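Local coordinates for protein translation initiation factor eIF2B, subunit delta (PDB 1T5O) that probably catalyses the interconversion of methylthioribose-1-phosphate and methylthioribulose-1-phosphate in methionine biosynthesis, at residues F242-Y248 and P307-P313; V217-M221 and V250-A254; R235-A240 and F270-A276; F261-K267 and V317-E323; C154-L159 and L197-E201. All coordinates share one frame; numbering follows the deposited sequence.

Contact 1: residues F242-Y248 and P307-P313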
# COMPACT_ATOMS: atom_id res chain seq x y z
N PHE A 242 -17.97 7.70 2.20
CA PHE A 242 -17.44 6.43 1.72
C PHE A 242 -16.61 6.71 0.45
O PHE A 242 -17.08 7.37 -0.48
CB PHE A 242 -18.56 5.41 1.40
CG PHE A 242 -19.23 4.82 2.64
CD1 PHE A 242 -20.24 5.53 3.30
CD2 PHE A 242 -18.83 3.59 3.15
CE1 PHE A 242 -20.83 5.02 4.46
CE2 PHE A 242 -19.42 3.07 4.33
CZ PHE A 242 -20.43 3.80 4.98
N ASN A 243 -15.36 6.24 0.43
CA ASN A 243 -14.50 6.46 -0.74
C ASN A 243 -13.56 5.26 -0.84
O ASN A 243 -13.59 4.41 0.04
CB ASN A 243 -13.73 7.78 -0.59
CG ASN A 243 -13.11 8.22 -1.88
OD1 ASN A 243 -13.78 8.27 -2.91
ND2 ASN A 243 -11.81 8.54 -1.85
N LYS A 244 -12.76 5.17 -1.90
CA LYS A 244 -11.82 4.06 -2.10
C LYS A 244 -11.10 3.68 -0.79
O LYS A 244 -10.58 4.57 -0.11
CB LYS A 244 -10.77 4.43 -3.17
CG LYS A 244 -9.72 3.34 -3.40
CD LYS A 244 -10.38 2.03 -3.85
CE LYS A 244 -11.21 2.25 -5.12
NZ LYS A 244 -11.90 1.02 -5.65
N ILE A 245 -11.03 2.39 -0.45
CA ILE A 245 -10.35 2.01 0.81
C ILE A 245 -9.01 2.71 0.95
O ILE A 245 -8.23 2.78 0.00
CB ILE A 245 -9.96 0.51 0.99
CG1 ILE A 245 -10.40 -0.28 -0.21
CG2 ILE A 245 -10.36 -0.02 2.41
CD1 ILE A 245 -9.39 -0.21 -1.25
N GLY A 246 -8.74 3.18 2.16
CA GLY A 246 -7.48 3.84 2.42
C GLY A 246 -7.72 5.29 2.73
O GLY A 246 -6.95 5.92 3.46
N THR A 247 -8.80 5.82 2.17
CA THR A 247 -9.15 7.22 2.38
C THR A 247 -9.26 7.54 3.87
O THR A 247 -8.72 8.55 4.34
CB THR A 247 -10.48 7.58 1.67
OG1 THR A 247 -10.35 7.33 0.27
CG2 THR A 247 -10.83 9.05 1.88
N TYR A 248 -9.94 6.67 4.62
CA TYR A 248 -10.10 6.90 6.06
C TYR A 248 -8.73 6.99 6.74
O TYR A 248 -8.50 7.88 7.58
CB TYR A 248 -10.94 5.77 6.72
CG TYR A 248 -10.86 5.80 8.24
CD1 TYR A 248 -10.25 4.75 8.95
CD2 TYR A 248 -11.32 6.91 8.96
CE1 TYR A 248 -10.11 4.81 10.36
CE2 TYR A 248 -11.18 6.98 10.35
CZ TYR A 248 -10.57 5.92 11.04
OH TYR A 248 -10.46 5.99 12.41
N PRO A 307 -11.76 -5.07 1.44
CA PRO A 307 -12.94 -4.20 1.30
C PRO A 307 -12.72 -3.17 0.19
O PRO A 307 -11.60 -2.69 -0.01
CB PRO A 307 -13.04 -3.53 2.67
CG PRO A 307 -11.54 -3.44 3.09
CD PRO A 307 -11.04 -4.82 2.70
N ALA A 308 -13.78 -2.81 -0.52
CA ALA A 308 -13.66 -1.87 -1.63
C ALA A 308 -13.57 -0.41 -1.19
O ALA A 308 -12.96 0.41 -1.87
CB ALA A 308 -14.86 -2.04 -2.62
N PHE A 309 -14.20 -0.09 -0.06
CA PHE A 309 -14.21 1.27 0.45
C PHE A 309 -14.08 1.26 1.96
O PHE A 309 -14.14 0.20 2.59
CB PHE A 309 -15.58 1.94 0.20
CG PHE A 309 -16.10 1.81 -1.21
CD1 PHE A 309 -16.99 0.80 -1.54
CD2 PHE A 309 -15.69 2.69 -2.20
CE1 PHE A 309 -17.47 0.66 -2.84
CE2 PHE A 309 -16.16 2.57 -3.50
CZ PHE A 309 -17.05 1.56 -3.82
N ASP A 310 -13.92 2.45 2.52
CA ASP A 310 -13.97 2.62 3.96
C ASP A 310 -14.76 3.89 4.24
O ASP A 310 -14.96 4.72 3.35
CB ASP A 310 -12.58 2.64 4.66
CG ASP A 310 -11.59 3.69 4.11
OD1 ASP A 310 -11.97 4.76 3.58
OD2 ASP A 310 -10.38 3.43 4.28
N PRO A 311 -15.29 4.03 5.45
CA PRO A 311 -16.05 5.23 5.82
C PRO A 311 -15.15 6.20 6.58
O PRO A 311 -14.46 5.82 7.51
CB PRO A 311 -17.17 4.68 6.69
CG PRO A 311 -16.58 3.38 7.31
CD PRO A 311 -15.41 2.95 6.46
N THR A 312 -15.12 7.45 6.14
CA THR A 312 -14.34 8.48 6.82
C THR A 312 -15.39 9.29 7.61
O THR A 312 -16.31 9.86 7.00
CB THR A 312 -13.62 9.43 5.80
OG1 THR A 312 -12.57 8.72 5.12
CG2 THR A 312 -13.03 10.63 6.52
N PRO A 313 -15.27 9.36 8.95
CA PRO A 313 -16.25 10.14 9.72
C PRO A 313 -16.18 11.61 9.31
O PRO A 313 -15.09 12.14 9.03
CB PRO A 313 -15.82 9.91 11.18
CG PRO A 313 -14.31 9.68 11.07
CD PRO A 313 -14.18 8.84 9.82

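Contact 2: residues V217-M221 and V250-A254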
# COMPACT_ATOMS: atom_id res chain seq x y z
N VAL A 217 1.88 8.28 3.58
CA VAL A 217 1.11 9.45 3.97
C VAL A 217 1.62 9.95 5.33
O VAL A 217 1.61 11.13 5.59
CB VAL A 217 -0.40 9.12 4.08
CG1 VAL A 217 -1.19 10.37 4.48
CG2 VAL A 217 -0.91 8.62 2.72
N GLY A 218 2.04 9.03 6.20
CA GLY A 218 2.54 9.45 7.50
C GLY A 218 3.81 10.28 7.45
O GLY A 218 3.86 11.39 8.01
N ILE A 219 4.85 9.78 6.79
CA ILE A 219 6.08 10.55 6.74
C ILE A 219 5.97 11.88 6.00
O ILE A 219 6.58 12.89 6.43
CB ILE A 219 7.26 9.69 6.19
CG1 ILE A 219 8.61 10.35 6.56
CG2 ILE A 219 7.13 9.48 4.65
CD1 ILE A 219 9.82 9.51 6.14
N VAL A 220 5.16 11.94 4.94
CA VAL A 220 5.07 13.22 4.22
C VAL A 220 4.42 14.30 5.08
O VAL A 220 4.83 15.47 5.01
CB VAL A 220 4.36 13.11 2.80
CG1 VAL A 220 5.20 12.25 1.86
CG2 VAL A 220 2.94 12.53 2.93
N MET A 221 3.43 13.93 5.90
CA MET A 221 2.82 14.94 6.76
C MET A 221 3.73 15.24 7.92
O MET A 221 3.81 16.37 8.37
CB MET A 221 1.45 14.48 7.25
CG MET A 221 0.46 14.44 6.11
SD MET A 221 -1.20 13.95 6.59
CE MET A 221 -1.98 13.70 4.99
N VAL A 250 -5.88 7.94 5.48
CA VAL A 250 -5.31 9.24 5.17
C VAL A 250 -5.97 10.32 6.04
O VAL A 250 -5.29 11.21 6.56
CB VAL A 250 -5.51 9.62 3.68
CG1 VAL A 250 -4.93 11.06 3.40
CG2 VAL A 250 -4.82 8.58 2.78
N SER A 251 -7.29 10.21 6.23
CA SER A 251 -7.99 11.21 7.05
C SER A 251 -7.52 11.22 8.52
O SER A 251 -7.52 12.27 9.17
CB SER A 251 -9.52 11.00 6.98
OG SER A 251 -9.98 10.08 7.97
N VAL A 252 -7.09 10.07 9.03
CA VAL A 252 -6.66 10.01 10.42
C VAL A 252 -5.31 10.72 10.59
O VAL A 252 -5.12 11.47 11.54
CB VAL A 252 -6.55 8.53 10.91
CG1 VAL A 252 -5.87 8.45 12.32
CG2 VAL A 252 -7.95 7.92 11.01
N VAL A 253 -4.39 10.47 9.66
CA VAL A 253 -3.07 11.09 9.72
C VAL A 253 -3.21 12.61 9.54
O VAL A 253 -2.63 13.39 10.29
CB VAL A 253 -2.14 10.47 8.64
CG1 VAL A 253 -0.74 11.11 8.71
CG2 VAL A 253 -2.03 8.96 8.88
N ALA A 254 -4.03 13.02 8.57
CA ALA A 254 -4.24 14.44 8.34
C ALA A 254 -4.84 15.13 9.57
O ALA A 254 -4.42 16.22 9.95
CB ALA A 254 -5.15 14.66 7.11

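Contact 3: residues R235-A240 and F270-A276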
# COMPACT_ATOMS: atom_id res chain seq x y z
N ARG A 235 -19.81 7.99 -2.01
CA ARG A 235 -21.12 8.18 -1.41
C ARG A 235 -21.00 8.90 -0.08
O ARG A 235 -20.16 8.54 0.75
CB ARG A 235 -21.78 6.83 -1.17
CG ARG A 235 -23.27 6.94 -1.12
CD ARG A 235 -23.81 6.34 0.12
NE ARG A 235 -23.80 4.88 0.13
CZ ARG A 235 -24.37 4.09 -0.79
NH1 ARG A 235 -24.98 4.61 -1.85
NH2 ARG A 235 -24.40 2.78 -0.59
N ILE A 236 -21.86 9.89 0.13
CA ILE A 236 -21.80 10.64 1.37
C ILE A 236 -23.11 10.52 2.13
O ILE A 236 -24.17 10.91 1.63
CB ILE A 236 -21.49 12.12 1.09
CG1 ILE A 236 -20.13 12.22 0.35
CG2 ILE A 236 -21.47 12.90 2.44
CD1 ILE A 236 -19.70 13.60 -0.10
N VAL A 237 -23.04 9.94 3.33
CA VAL A 237 -24.22 9.75 4.18
C VAL A 237 -24.11 10.73 5.35
O VAL A 237 -23.11 11.45 5.46
CB VAL A 237 -24.35 8.28 4.66
CG1 VAL A 237 -24.54 7.37 3.43
CG2 VAL A 237 -23.11 7.85 5.48
N ARG A 238 -25.11 10.77 6.23
CA ARG A 238 -25.12 11.75 7.29
C ARG A 238 -23.98 11.77 8.28
O ARG A 238 -23.73 12.82 8.88
CB ARG A 238 -26.44 11.73 8.05
CG ARG A 238 -27.61 12.11 7.17
CD ARG A 238 -28.76 12.71 7.96
NE ARG A 238 -29.15 11.91 9.10
CZ ARG A 238 -29.88 10.80 9.03
NH1 ARG A 238 -30.31 10.34 7.86
NH2 ARG A 238 -30.18 10.15 10.14
N ASP A 239 -23.31 10.65 8.46
CA ASP A 239 -22.18 10.61 9.39
C ASP A 239 -20.89 10.18 8.75
O ASP A 239 -19.90 9.94 9.44
CB ASP A 239 -22.49 9.68 10.56
CG ASP A 239 -22.92 8.27 10.10
OD1 ASP A 239 -23.05 7.40 10.98
OD2 ASP A 239 -23.12 8.02 8.89
N ALA A 240 -20.84 10.07 7.42
CA ALA A 240 -19.58 9.61 6.83
C ALA A 240 -19.43 9.73 5.34
O ALA A 240 -20.39 9.79 4.60
CB ALA A 240 -19.32 8.14 7.23
N PHE A 270 -24.43 12.59 -2.62
CA PHE A 270 -24.96 12.56 -1.27
C PHE A 270 -26.16 11.58 -1.24
O PHE A 270 -26.89 11.48 -2.21
CB PHE A 270 -25.41 13.94 -0.83
CG PHE A 270 -24.26 14.90 -0.58
CD1 PHE A 270 -23.46 15.35 -1.64
CD2 PHE A 270 -23.98 15.33 0.71
CE1 PHE A 270 -22.38 16.24 -1.41
CE2 PHE A 270 -22.91 16.21 0.95
CZ PHE A 270 -22.12 16.66 -0.10
N ASP A 271 -26.31 10.87 -0.12
CA ASP A 271 -27.40 9.89 0.09
C ASP A 271 -27.78 10.24 1.53
O ASP A 271 -27.59 9.44 2.45
CB ASP A 271 -26.82 8.46 0.00
CG ASP A 271 -27.90 7.37 -0.09
OD1 ASP A 271 -29.12 7.67 -0.03
OD2 ASP A 271 -27.51 6.20 -0.24
N TRP A 272 -28.35 11.44 1.71
CA TRP A 272 -28.63 11.99 3.03
C TRP A 272 -29.71 11.36 3.90
O TRP A 272 -29.84 11.73 5.07
CB TRP A 272 -28.88 13.51 2.92
CG TRP A 272 -28.37 14.31 4.10
CD1 TRP A 272 -29.10 15.04 4.97
CD2 TRP A 272 -27.00 14.44 4.51
NE1 TRP A 272 -28.28 15.62 5.92
CE2 TRP A 272 -26.98 15.27 5.65
CE3 TRP A 272 -25.78 13.93 4.03
CZ2 TRP A 272 -25.80 15.60 6.33
CZ3 TRP A 272 -24.60 14.27 4.70
CH2 TRP A 272 -24.63 15.10 5.84
N GLU A 273 -30.49 10.43 3.33
CA GLU A 273 -31.49 9.73 4.13
C GLU A 273 -30.80 8.61 4.95
O GLU A 273 -31.34 8.09 5.90
CB GLU A 273 -32.55 9.10 3.23
CG GLU A 273 -33.41 10.12 2.48
CD GLU A 273 -34.34 10.91 3.41
OE1 GLU A 273 -34.34 10.66 4.64
OE2 GLU A 273 -35.08 11.78 2.90
N ARG A 274 -29.58 8.26 4.55
CA ARG A 274 -28.87 7.16 5.20
C ARG A 274 -27.77 7.60 6.17
O ARG A 274 -27.36 8.77 6.19
CB ARG A 274 -28.22 6.29 4.12
CG ARG A 274 -29.13 5.84 2.94
CD ARG A 274 -29.92 4.54 3.23
NE ARG A 274 -31.09 4.80 4.07
CZ ARG A 274 -32.21 5.39 3.67
NH1 ARG A 274 -32.34 5.82 2.41
NH2 ARG A 274 -33.21 5.54 4.52
N THR A 275 -27.31 6.62 6.96
CA THR A 275 -26.17 6.79 7.86
C THR A 275 -25.25 5.62 7.52
O THR A 275 -25.64 4.70 6.77
CB THR A 275 -26.52 6.77 9.35
OG1 THR A 275 -27.23 5.58 9.68
CG2 THR A 275 -27.32 8.01 9.70
N ALA A 276 -24.03 5.65 8.03
CA ALA A 276 -23.06 4.62 7.71
C ALA A 276 -23.55 3.23 8.02
O ALA A 276 -23.21 2.32 7.31
CB ALA A 276 -21.70 4.89 8.42
O HOH W 1 -31.47 7.77 8.72

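Contact 4: residues F261-K267 and V317-E323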
# COMPACT_ATOMS: atom_id res chain seq x y z
N PHE A 261 -8.58 18.58 5.31
CA PHE A 261 -8.97 17.40 4.53
C PHE A 261 -10.30 17.72 3.82
O PHE A 261 -11.34 17.90 4.46
CB PHE A 261 -9.11 16.18 5.46
CG PHE A 261 -9.39 14.88 4.75
CD1 PHE A 261 -8.34 14.01 4.42
CD2 PHE A 261 -10.71 14.50 4.46
CE1 PHE A 261 -8.60 12.78 3.82
CE2 PHE A 261 -10.97 13.26 3.86
CZ PHE A 261 -9.92 12.40 3.54
N TYR A 262 -10.24 17.81 2.50
CA TYR A 262 -11.43 18.15 1.73
C TYR A 262 -11.95 16.99 0.90
O TYR A 262 -11.17 16.19 0.39
CB TYR A 262 -11.12 19.34 0.80
CG TYR A 262 -10.73 20.58 1.55
CD1 TYR A 262 -11.61 21.18 2.45
CD2 TYR A 262 -9.45 21.16 1.36
CE1 TYR A 262 -11.24 22.32 3.14
CE2 TYR A 262 -9.07 22.31 2.07
CZ TYR A 262 -9.96 22.88 2.94
OH TYR A 262 -9.62 24.01 3.61
N VAL A 263 -13.27 16.91 0.76
CA VAL A 263 -13.88 15.89 -0.08
C VAL A 263 -14.65 16.65 -1.17
O VAL A 263 -15.54 17.47 -0.89
CB VAL A 263 -14.88 14.99 0.71
CG1 VAL A 263 -15.56 14.07 -0.27
CG2 VAL A 263 -14.13 14.16 1.79
N ALA A 264 -14.30 16.40 -2.42
CA ALA A 264 -14.97 17.07 -3.53
C ALA A 264 -16.00 16.11 -4.12
O ALA A 264 -15.64 15.02 -4.58
CB ALA A 264 -13.93 17.48 -4.60
N ALA A 265 -17.28 16.48 -4.09
CA ALA A 265 -18.31 15.60 -4.67
C ALA A 265 -19.56 16.38 -4.97
O ALA A 265 -19.95 17.23 -4.19
CB ALA A 265 -18.66 14.46 -3.72
N PRO A 266 -20.24 16.06 -6.09
CA PRO A 266 -21.47 16.76 -6.45
C PRO A 266 -22.64 16.33 -5.60
O PRO A 266 -22.59 15.31 -4.92
CB PRO A 266 -21.66 16.41 -7.93
CG PRO A 266 -21.17 15.01 -7.99
CD PRO A 266 -19.91 15.02 -7.09
N LYS A 267 -23.70 17.14 -5.64
CA LYS A 267 -24.92 16.87 -4.87
C LYS A 267 -25.41 15.44 -5.04
O LYS A 267 -25.82 14.79 -4.07
CB LYS A 267 -26.03 17.85 -5.30
CG LYS A 267 -27.39 17.62 -4.61
CD LYS A 267 -28.38 18.77 -4.95
CE LYS A 267 -29.74 18.51 -4.34
NZ LYS A 267 -30.64 19.68 -4.60
N VAL A 317 -13.47 15.62 8.24
CA VAL A 317 -13.60 16.36 6.98
C VAL A 317 -13.74 17.85 7.30
O VAL A 317 -14.68 18.27 7.99
CB VAL A 317 -14.84 15.88 6.20
CG1 VAL A 317 -15.01 16.71 4.91
CG2 VAL A 317 -14.68 14.37 5.87
N THR A 318 -12.78 18.63 6.81
CA THR A 318 -12.74 20.08 7.05
C THR A 318 -13.88 20.79 6.31
O THR A 318 -14.48 21.73 6.83
CB THR A 318 -11.38 20.67 6.58
OG1 THR A 318 -10.31 19.91 7.16
CG2 THR A 318 -11.25 22.16 7.00
N ALA A 319 -14.16 20.33 5.09
CA ALA A 319 -15.25 20.90 4.32
C ALA A 319 -15.54 20.02 3.12
O ALA A 319 -14.66 19.28 2.66
CB ALA A 319 -14.87 22.35 3.85
N LEU A 320 -16.77 20.11 2.62
CA LEU A 320 -17.20 19.39 1.44
C LEU A 320 -17.21 20.43 0.31
O LEU A 320 -17.70 21.53 0.48
CB LEU A 320 -18.61 18.81 1.67
CG LEU A 320 -18.76 17.87 2.87
CD1 LEU A 320 -20.23 17.56 3.13
CD2 LEU A 320 -17.97 16.57 2.62
N ILE A 321 -16.64 20.08 -0.85
CA ILE A 321 -16.62 20.97 -1.99
C ILE A 321 -17.61 20.41 -3.01
O ILE A 321 -17.36 19.35 -3.57
CB ILE A 321 -15.22 21.02 -2.65
CG1 ILE A 321 -14.16 21.45 -1.63
CG2 ILE A 321 -15.25 22.01 -3.81
CD1 ILE A 321 -12.72 21.27 -2.14
N THR A 322 -18.69 21.13 -3.26
CA THR A 322 -19.74 20.67 -4.20
C THR A 322 -19.99 21.72 -5.29
O THR A 322 -19.41 22.80 -5.24
CB THR A 322 -21.07 20.43 -3.42
OG1 THR A 322 -21.72 21.68 -3.15
CG2 THR A 322 -20.78 19.70 -2.08
N GLU A 323 -20.85 21.41 -6.26
CA GLU A 323 -21.14 22.39 -7.33
C GLU A 323 -22.11 23.46 -6.81
O GLU A 323 -22.43 24.43 -7.51
CB GLU A 323 -21.73 21.70 -8.57
CG GLU A 323 -23.21 21.28 -8.48
CD GLU A 323 -23.38 19.90 -7.86
OE1 GLU A 323 -22.70 19.60 -6.85
OE2 GLU A 323 -24.22 19.13 -8.37

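Contact 5: residues C154-L159 and L197-E201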
# COMPACT_ATOMS: atom_id res chain seq x y z
N CYS A 154 -6.57 7.81 -4.67
CA CYS A 154 -7.28 7.19 -5.78
C CYS A 154 -7.20 8.04 -7.06
O CYS A 154 -6.10 8.50 -7.45
CB CYS A 154 -8.76 6.89 -5.42
SG CYS A 154 -9.39 5.54 -6.47
N ASN A 155 -8.33 8.27 -7.73
CA ASN A 155 -8.31 9.04 -8.98
C ASN A 155 -9.64 9.73 -9.22
O ASN A 155 -10.49 9.22 -9.96
CB ASN A 155 -7.98 8.10 -10.15
CG ASN A 155 -8.04 8.79 -11.51
OD1 ASN A 155 -8.81 8.38 -12.38
ND2 ASN A 155 -7.22 9.83 -11.70
N ALA A 156 -9.81 10.88 -8.56
CA ALA A 156 -11.03 11.68 -8.68
C ALA A 156 -10.69 12.80 -9.67
O ALA A 156 -10.71 13.99 -9.34
CB ALA A 156 -11.41 12.25 -7.30
N GLY A 157 -10.36 12.40 -10.90
CA GLY A 157 -9.99 13.34 -11.92
C GLY A 157 -10.83 13.26 -13.18
O GLY A 157 -11.97 12.79 -13.14
N ARG A 158 -10.26 13.69 -14.30
CA ARG A 158 -10.98 13.73 -15.57
C ARG A 158 -11.20 12.37 -16.21
O ARG A 158 -12.01 12.25 -17.12
CB ARG A 158 -10.29 14.70 -16.56
CG ARG A 158 -8.85 14.33 -17.02
CD ARG A 158 -8.38 15.40 -18.02
NE ARG A 158 -7.02 15.25 -18.55
CZ ARG A 158 -6.66 14.39 -19.50
NH1 ARG A 158 -7.54 13.57 -20.05
NH2 ARG A 158 -5.41 14.40 -19.95
N LEU A 159 -10.50 11.35 -15.75
CA LEU A 159 -10.73 10.04 -16.33
C LEU A 159 -11.99 9.44 -15.69
O LEU A 159 -12.76 8.74 -16.36
CB LEU A 159 -9.51 9.13 -16.12
CG LEU A 159 -8.28 9.54 -16.96
CD1 LEU A 159 -7.06 8.71 -16.57
CD2 LEU A 159 -8.59 9.38 -18.45
N LEU A 197 -3.55 6.03 -13.11
CA LEU A 197 -4.43 7.04 -13.66
C LEU A 197 -4.16 8.48 -13.23
O LEU A 197 -4.02 9.36 -14.07
CB LEU A 197 -5.88 6.64 -13.34
CG LEU A 197 -6.20 5.16 -13.68
CD1 LEU A 197 -7.66 4.80 -13.35
CD2 LEU A 197 -5.95 4.90 -15.18
N THR A 198 -4.08 8.72 -11.93
CA THR A 198 -3.86 10.08 -11.47
C THR A 198 -2.54 10.67 -11.93
O THR A 198 -2.50 11.82 -12.39
CB THR A 198 -3.96 10.14 -9.93
OG1 THR A 198 -5.31 9.89 -9.57
CG2 THR A 198 -3.52 11.49 -9.40
N CYS A 199 -1.46 9.90 -11.83
CA CYS A 199 -0.18 10.43 -12.26
C CYS A 199 -0.20 10.71 -13.78
O CYS A 199 0.41 11.67 -14.25
CB CYS A 199 0.96 9.48 -11.89
SG CYS A 199 1.36 9.43 -10.09
N TRP A 200 -0.89 9.86 -14.53
CA TRP A 200 -0.99 10.03 -15.97
C TRP A 200 -1.72 11.32 -16.35
O TRP A 200 -1.17 12.17 -17.06
CB TRP A 200 -1.71 8.83 -16.61
CG TRP A 200 -1.69 8.92 -18.12
CD1 TRP A 200 -0.67 8.51 -18.96
CD2 TRP A 200 -2.66 9.57 -18.96
NE1 TRP A 200 -0.96 8.88 -20.26
CE2 TRP A 200 -2.17 9.53 -20.28
CE3 TRP A 200 -3.90 10.19 -18.71
CZ2 TRP A 200 -2.87 10.09 -21.37
CZ3 TRP A 200 -4.61 10.75 -19.80
CH2 TRP A 200 -4.08 10.69 -21.11
N GLU A 201 -2.95 11.48 -15.87
CA GLU A 201 -3.69 12.68 -16.25
C GLU A 201 -3.06 13.97 -15.75
O GLU A 201 -3.21 15.01 -16.39
CB GLU A 201 -5.16 12.59 -15.83
CG GLU A 201 -5.43 12.59 -14.32
CD GLU A 201 -6.91 12.71 -14.03
OE1 GLU A 201 -7.43 13.84 -14.02
OE2 GLU A 201 -7.57 11.67 -13.86

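Contact 1: residues F242-Y248 and P307-P313
Phe242 turns one ring face to Pro311, whose CB lies above the ring near its rim, 3.6 Å from Phe242 CE2, in a CH-pi contact. The two form a non-hydrogen-bonded pair of antiparallel strands 240-244 and 309-313. Asn243 and Asp310 make the hydrogen-bonded pair: Asp310 N meets Asn243 O almost head-on at 3.2 Å, while the return bond from Asn243 N to Asp310 O is weak. The side-chain amide of Asn243, on the same sheet face as Asp310, gives ND2 to Thr247 OG1 at 2.8 Å. That hydroxyl donates to Lys244 O, which also takes Thr247 N and so closes a type II turn. The peptide of Asn243 and Lys244 borders the Phe309 ring at its edge. Ile245 N donates to Ala308 O at 3.1 Å. Gly246, the N-cap residue of helix 247-256, sends its N-H to Asp310 OD2 at 2.7 Å, from above the carboxylate plane. Tyr248 N donates to Asp310 OD1 at 3.0 Å, on the syn side but tilted out of that plane; the Tyr248 ring packs on Pro313 CD, and its OH bonds His257 of the second subunit. CG of Asp310 lies between its backbone N and carbonyl carbon (chi1 55°), which sets the carboxylate against the helix start, whose N-H groups would probably stabilise its negative charge. This clamps the turn beside Asn243 and Lys244, both predicted to bind substrate.

Contact 2: residues V217-M221 and V250-A254
Ala254 N donates to Val250 O at 3.0 Å, a backbone bond within helix 247-256 that joins two of the residues facing helix 217-222. The contact is apolar: two helices of a Rossmann-like domain lie side by side on one face of its sheet, the axes of their short segments 9.8 Å apart at closest and 23° from parallel. Met221 spans the groove. Its CG sits beside the backbone N (chi1 -69°) and the chain runs extended, which carries SD to 3.6 Å from Val253 CG1 and 3.5 Å from Ala254 CA, with CE against Ala254 CB. Cutting Met221 back to an alanine would probably open a gap beside Val253 and Ala254 and above Val229, on which Met221 rests. Val253 CG1 also lies 3.9 Å from Gly218 CA. The helix pair reaches the dimer interface, where Val252 packs on Val252 of the second subunit. At the N-terminal ends Val217 and Val250 cross at about a right angle, Val217 CG2 3.9 Å from Val250 CG2.

Contact 3: residues R235-A240 and F270-A276
Arg238 lays its aliphatic arm across the indole of Trp272, CG over the face, 3.6 Å from the centroid of the five-membered ring. A bend at chi3 (-51°) curls the guanidinium back over the loop: NH1 reaches Trp272 O at 3.2 Å in the guanidinium plane and makes a weak bond to Glu273 O, also bridged by a water. Thr275 CG2 covers one face of that guanidinium. Val237 is the next bump, fitted into the bend at Arg274-Ala276, with CB 3.4 Å from Arg274 O and CG2 3.5 Å from Ala276 N. Val237 and Arg238 belong to the tip of a beta hairpin, strands 235-237 and 240-244 joined by a type I turn, and the irregular 270-276 loop wraps around it. Arg238 N points straight at Arg274 O. A serine in place of Trp272 would probably leave the arm of Arg238 without a ring face beneath it and open a gap toward Phe341. Ile236 fills the angle between two rings, CD1 over the face of Phe270 and CG2 at the edge of Trp272, while its O accepts Asp271 N at 2.8 Å. Asp239 OD2 takes Ala276 N at 2.7 Å through its syn lone pair. Arg235 NH1 lies 3.4 Å from Asp271 OD2, a salt bridge by charge alone, the oxygen well out of the guanidinium plane.

Contact 4: residues F261-K267 and V317-E323
Val263 O accepts Ile321 N at 2.8 Å and Ile321 O accepts Ala265 N at 2.9 Å, alternating bonds that join parallel strands 261-264 and 319-322; the bond from Val263 N to Ala319 O is weak. Just before the first bridged pair, Thr318 OG1 accepts Phe261 N at 2.9 Å. Past the last pair, Glu323 doubles back, bent at chi2 (-86°), and OE1 accepts Lys267 N at 2.9 Å on its syn lone pair. Around these bonds the side chains pair by face. Tyr262 CE1 leans on Ala319 CB at 3.7 Å, and Tyr262 CB on Ile321 CD1; on the other face Leu320 CD2 touches Val263 CB at 4.0 Å. One shell further out, Met136 of helix 111-141 packs on Ala264 and Ile321, and Phe261 lies against helix 247-256. The strands are neighbours in the central, mostly parallel sheet of the Rossmann-like domain. Buried Glu323 thus spends its carboxylate on a backbone N-H, and Arg132, whose side chain touches that of Glu323, may favour its charged form.

Contact 5: residues C154-L159 and L197-E201
Asn155 and Thr198 bring their CA atoms to 5.2 Å as an irregular loop passes helix 193-204, and Gly157 holds its CA against Glu201 OE1 at 3.3 Å, where a side chain on Gly157 would collide. Thr198 OG1 donates to Cys154 O at 2.7 Å, in the carbonyl plane and on a lone pair, and accepts Asn155 ND2 at 2.9 Å. That ND2 sends its other N-H to Glu201 OE2 at 2.9 Å, from above the carboxylate plane; both partners lie in the amide plane, which fixes the rotation of the amide, while the carboxylate is turned 76° from it. Glu201 runs extended beyond CG (chi2 171°), which brings OE1 to accept Arg158 N at 2.8 Å on its syn lone pair; OE1 also has a salt bridge to Arg172. Asn155 OD1 bonds Arg45 NH1, linking the loop to a predicted substrate-binding residue. Arg158 NH2 passes Trp200 CZ3 at 3.7 Å while its NE pairs with Asp205, and Leu159 CD1 packs on Leu197 CB. Cys154, a predicted transition-state stabiliser, stands just past strand 149-152, and the loop runs on from it to helix 167-176, itself packed on Thr198 and Glu201 of helix 193-204.

From the N terminus, contact 5 closes first, tying the loop after strand 149-152 to helix 193-204. Contacts 2, 3 and 1 then open in turn before contact 2 closes at 250-254. Contact 4 opens at 261-267; contacts 3, 1 and 4 close in that order. None nests: contact 1 crosses 2, 3 and 4, and contact 3 crosses 2 and 4, while 2 and 4 follow in series. Contact 4 joins two neighbouring strands of the central sheet, contact 2 packs helices on it, and contacts 1 and 3 meet at the antiparallel sheet, contact 3 bringing the 270-276 loop to its edge strand 235-237. Lys244 CB meets Cys154 SG, joining contacts 1 and 5 at the predicted active site.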